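Local coordinates for protein histone-lysine N-methyltransferase, H3 lysine-9 specific SUVH6 (Arabidopsis thaliana, PDB 6A5K) that transfers methyl groups from S-adenosylmethionine to a lysine of the histone H3 tail and, through its SRA domain, probably reads methylated DNA to help silence genes, at residues 29-32 / 36-39; 276-281 / 467-472. The protein carries 1 engineered substitution. All coordinates share one frame; numbering follows the deposited sequence.

Following the chain from the N terminus, the long helix 5-29 runs out into interaction 1, where residues 29-32 and 36-39 close a tight local loop with three residues between them, ahead of helix 44-54. The chain then builds the SRA domain before it enters the Pre-SET region. Interaction 2 opens there, at 276-281, and closes, with 185 residues in between, on 467-472, the loop joining strands 461-467 and 477-482 of the SET domain. The two contacts follow one another in series, neither nested nor crossed, with their centres about 36 Å apart. The first shapes a helix exit lying against the Pre-SET region; the second joins Pre-SET and SET directly.

Interaction 1 of 2, residues 29-32 / 36-39; sequences EAKP and RRKG
Arg36 folds back over Glu29, where helix 5-29 runs out into the loop, and lays one face of its guanidinium on that residue. This is the tight half of the contact: Glu29 CG sits 3.5 Å from Arg36 NH1, and the CA of Glu29 lies under the rim of the same face. A bend at the third torsion of Arg36 (chi3 63°) turns the flat group onto Glu29, while its aliphatic stem packs alongside Lys31, with Lys31 CB 3.9 Å from Arg36 CG. The charges do not pair directly. Carboxylate and guanidinium planes are 74° apart, and Glu29 OE2 stays 4.6 Å from Arg36 NH1, well out of the guanidinium plane. A water at the guanidinium edge joins them instead, donating to Glu29 OE2 (2.8 Å) and accepting from Arg36 NH1 (2.9 Å). Glu29 also takes hydrogen bonds from Asn317 and from the backbone N of Phe318, whereas Arg36 has salt bridges to Asp28 and Glu33.

The other side is looser: water alone bridges it, and Lys31 NZ stays 4.3 Å from Arg37 NE. The extended Lys31 chain brings NZ near Arg37, and a single water accepts from both Lys31 NZ (2.7 Å) and Arg37 NE (2.8 Å). It probably eases the repulsion between two cationic groups, and Arg37 has its own salt bridge to Glu47 in the following helix. The whole is a loop folded back on the C-terminal part of helix 5-29, its turn closed by Asp28 (accepting from Arg37 N and Lys38 N) and set against the Pre-SET region through Asn317 and Phe318.

Interaction 2 of 2, residues 276-281 / 467-472; sequences LIYPDW and LYDHED
Tyr278 swings its ring out with CG opposite the carbonyl carbon (chi1 -70°), while His470 tucks CG between its backbone N and carbonyl carbon (chi1 64°), and these settings bring the two side chains in from opposite directions. Their meeting is a small Pre-SET to SET interface: Tyr278 belongs to the Pre-SET region, and His470 to the loop of the SET-domain beta hairpin formed by strands 461-467 and 477-482. The phenol oxygen does the touching. Tyr278 OH comes up at the edge of the imidazole, near its plane, 3.5 Å from His470 NE2 and 3.7 Å from His470 CD2. Asp469 stands a little further off, its OD2 4.1 Å from Tyr278 OH, while its other oxygen, OD1, is hydrogen-bonded to His477. The contact is slight, burying 80 Å² in all, and much of the support for Tyr278 comes from Leu386, Ile475 and His477, which its side chain also touches.

Replacing His470 by an alanine would probably open a gap beside Tyr278 OH and leave the Asp472 amide without its acceptor. As modelled, the far side of the imidazole is pinned within its own loop: Asp472 N donates to His470 ND1 at 3.0 Å, close to the ring plane, with an N-H...N angle of 148°.

Interaction 1 of 2, residues 29-32 / 36-39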
# COMPACT_ATOMS: atom_id res chain seq x y z
N GLU A 29 -5.66 20.66 -6.67
CA GLU A 29 -4.36 20.87 -7.32
C GLU A 29 -4.52 21.37 -8.75
O GLU A 29 -3.58 21.89 -9.35
CB GLU A 29 -3.54 19.57 -7.30
CG GLU A 29 -2.95 19.23 -5.93
CD GLU A 29 -2.41 17.81 -5.84
OE1 GLU A 29 -2.79 16.95 -6.67
OE2 GLU A 29 -1.60 17.54 -4.92
N ALA A 30 -5.73 21.22 -9.30
CA ALA A 30 -6.02 21.66 -10.66
C ALA A 30 -6.30 23.16 -10.72
O ALA A 30 -6.48 23.72 -11.80
CB ALA A 30 -7.20 20.90 -11.21
N LYS A 31 -6.33 23.81 -9.56
CA LYS A 31 -6.69 25.23 -9.50
C LYS A 31 -5.46 26.13 -9.49
O LYS A 31 -4.38 25.70 -9.07
CB LYS A 31 -7.55 25.50 -8.27
CG LYS A 31 -8.84 24.72 -8.25
CD LYS A 31 -9.65 25.02 -7.00
CE LYS A 31 -10.92 24.20 -6.97
NZ LYS A 31 -11.75 24.52 -5.78
N PRO A 32 -5.62 27.38 -9.95
CA PRO A 32 -4.55 28.36 -9.74
C PRO A 32 -4.19 28.46 -8.25
O PRO A 32 -5.09 28.45 -7.43
CB PRO A 32 -5.17 29.67 -10.24
CG PRO A 32 -6.29 29.25 -11.15
CD PRO A 32 -6.81 27.97 -10.59
N ARG A 36 -6.96 27.73 -4.57
CA ARG A 36 -6.78 26.46 -3.87
C ARG A 36 -7.19 26.58 -2.41
O ARG A 36 -7.01 27.62 -1.79
CB ARG A 36 -5.33 26.00 -3.98
CG ARG A 36 -4.94 25.49 -5.36
CD ARG A 36 -3.68 24.65 -5.30
NE ARG A 36 -3.87 23.45 -4.49
CZ ARG A 36 -2.89 22.64 -4.11
NH1 ARG A 36 -3.15 21.57 -3.38
NH2 ARG A 36 -1.64 22.91 -4.46
N ARG A 37 -7.74 25.50 -1.87
CA ARG A 37 -8.27 25.51 -0.51
C ARG A 37 -7.34 24.85 0.51
O ARG A 37 -7.58 24.93 1.71
CB ARG A 37 -9.63 24.82 -0.46
CG ARG A 37 -10.63 25.31 -1.49
CD ARG A 37 -12.01 24.70 -1.26
NE ARG A 37 -12.06 23.30 -1.65
CZ ARG A 37 -12.61 22.33 -0.92
NH1 ARG A 37 -12.62 21.09 -1.37
NH2 ARG A 37 -13.15 22.61 0.26
N LYS A 38 -6.27 24.22 0.02
CA LYS A 38 -5.36 23.49 0.90
C LYS A 38 -4.75 24.45 1.93
O LYS A 38 -4.50 24.07 3.08
CB LYS A 38 -4.25 22.80 0.10
CG LYS A 38 -2.99 22.49 0.89
CD LYS A 38 -1.81 22.19 -0.02
CE LYS A 38 -0.59 23.02 0.36
NZ LYS A 38 0.62 22.60 -0.40
N GLY A 39 -4.56 25.70 1.52
CA GLY A 39 -4.12 26.73 2.44
C GLY A 39 -5.21 27.08 3.44
O GLY A 39 -4.94 27.24 4.63
O HOH W 1 -1.17 19.56 -2.96
O HOH W 2 -11.04 22.49 -4.18

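Interaction 2 of 2, residues 276-281 / 467-472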
# COMPACT_ATOMS: atom_id res chain seq x y z
N LEU A 276 14.94 -2.44 -20.31
CA LEU A 276 14.17 -3.25 -21.25
C LEU A 276 15.01 -3.62 -22.47
O LEU A 276 15.82 -2.83 -22.94
CB LEU A 276 12.91 -2.50 -21.69
CG LEU A 276 11.77 -2.43 -20.68
CD1 LEU A 276 10.69 -1.48 -21.19
CD2 LEU A 276 11.20 -3.82 -20.44
N ILE A 277 14.81 -4.84 -22.96
CA ILE A 277 15.47 -5.26 -24.18
C ILE A 277 14.46 -5.27 -25.31
O ILE A 277 13.50 -6.04 -25.30
CB ILE A 277 16.12 -6.64 -24.02
CG1 ILE A 277 17.09 -6.61 -22.83
CG2 ILE A 277 16.82 -7.07 -25.31
CD1 ILE A 277 17.55 -7.97 -22.39
N TYR A 278 14.68 -4.39 -26.28
CA TYR A 278 13.77 -4.24 -27.41
C TYR A 278 14.24 -5.07 -28.60
O TYR A 278 15.44 -5.25 -28.80
CB TYR A 278 13.67 -2.78 -27.84
CG TYR A 278 12.95 -1.86 -26.88
CD1 TYR A 278 11.56 -1.75 -26.89
CD2 TYR A 278 13.65 -1.09 -25.96
CE1 TYR A 278 10.90 -0.91 -26.02
CE2 TYR A 278 12.99 -0.24 -25.08
CZ TYR A 278 11.62 -0.16 -25.11
OH TYR A 278 10.96 0.68 -24.24
N PRO A 279 13.29 -5.59 -29.39
CA PRO A 279 13.70 -6.02 -30.73
C PRO A 279 14.14 -4.77 -31.50
O PRO A 279 13.77 -3.66 -31.12
CB PRO A 279 12.43 -6.64 -31.32
CG PRO A 279 11.54 -6.91 -30.14
CD PRO A 279 11.86 -5.84 -29.14
N ASP A 280 14.92 -4.95 -32.56
CA ASP A 280 15.46 -3.80 -33.27
C ASP A 280 14.38 -3.01 -34.02
O ASP A 280 14.44 -1.78 -34.09
CB ASP A 280 16.56 -4.25 -34.23
CG ASP A 280 17.68 -4.99 -33.52
OD1 ASP A 280 18.07 -4.55 -32.42
OD2 ASP A 280 18.17 -6.00 -34.06
N TRP A 281 13.38 -3.72 -34.54
CA TRP A 281 12.31 -3.05 -35.28
C TRP A 281 11.29 -2.41 -34.35
O TRP A 281 10.25 -1.92 -34.80
CB TRP A 281 11.62 -4.04 -36.23
CG TRP A 281 10.86 -5.13 -35.54
CD1 TRP A 281 9.53 -5.12 -35.20
CD2 TRP A 281 11.37 -6.39 -35.11
NE1 TRP A 281 9.19 -6.30 -34.58
CE2 TRP A 281 10.30 -7.10 -34.51
CE3 TRP A 281 12.63 -7.00 -35.16
CZ2 TRP A 281 10.46 -8.38 -33.97
CZ3 TRP A 281 12.78 -8.27 -34.63
CH2 TRP A 281 11.70 -8.94 -34.05
N LEU A 467 3.62 5.37 -20.56
CA LEU A 467 4.45 5.78 -21.69
C LEU A 467 5.20 7.06 -21.35
O LEU A 467 4.63 7.96 -20.74
CB LEU A 467 3.59 5.99 -22.94
CG LEU A 467 2.94 4.72 -23.51
CD1 LEU A 467 1.85 5.07 -24.51
CD2 LEU A 467 4.01 3.83 -24.16
N TYR A 468 6.49 7.13 -21.72
CA TYR A 468 7.22 8.39 -21.57
C TYR A 468 8.38 8.57 -22.55
O TYR A 468 8.58 9.66 -23.08
CB TYR A 468 7.74 8.55 -20.13
CG TYR A 468 8.83 7.58 -19.71
CD1 TYR A 468 10.17 7.95 -19.75
CD2 TYR A 468 8.51 6.31 -19.24
CE1 TYR A 468 11.16 7.07 -19.35
CE2 TYR A 468 9.51 5.43 -18.84
CZ TYR A 468 10.83 5.81 -18.91
OH TYR A 468 11.82 4.95 -18.52
N ASP A 469 9.16 7.52 -22.81
CA ASP A 469 10.30 7.65 -23.73
C ASP A 469 9.93 7.30 -25.16
O ASP A 469 10.77 7.34 -26.05
CB ASP A 469 11.48 6.79 -23.27
CG ASP A 469 11.12 5.32 -23.15
OD1 ASP A 469 9.92 5.00 -23.02
OD2 ASP A 469 12.05 4.49 -23.18
N HIS A 470 8.66 6.95 -25.37
CA HIS A 470 8.11 6.70 -26.70
C HIS A 470 6.59 6.68 -26.59
O HIS A 470 6.05 6.70 -25.48
CB HIS A 470 8.64 5.39 -27.30
CG HIS A 470 8.24 4.16 -26.54
ND1 HIS A 470 6.96 3.64 -26.58
CD2 HIS A 470 8.94 3.35 -25.72
CE1 HIS A 470 6.90 2.57 -25.82
NE2 HIS A 470 8.09 2.37 -25.28
N GLU A 471 5.90 6.64 -27.73
CA GLU A 471 4.43 6.63 -27.73
C GLU A 471 3.87 5.34 -28.34
O GLU A 471 2.73 5.32 -28.80
CB GLU A 471 3.90 7.84 -28.50
CG GLU A 471 4.29 9.17 -27.90
CD GLU A 471 3.97 10.33 -28.82
OE1 GLU A 471 3.29 10.11 -29.84
OE2 GLU A 471 4.40 11.46 -28.51
N ASP A 472 4.66 4.28 -28.34
CA ASP A 472 4.21 3.02 -28.90
C ASP A 472 3.32 2.30 -27.89
O ASP A 472 3.81 1.62 -26.98
CB ASP A 472 5.40 2.15 -29.31
CG ASP A 472 5.00 0.99 -30.21
OD1 ASP A 472 3.85 0.52 -30.11
OD2 ASP A 472 5.84 0.54 -31.01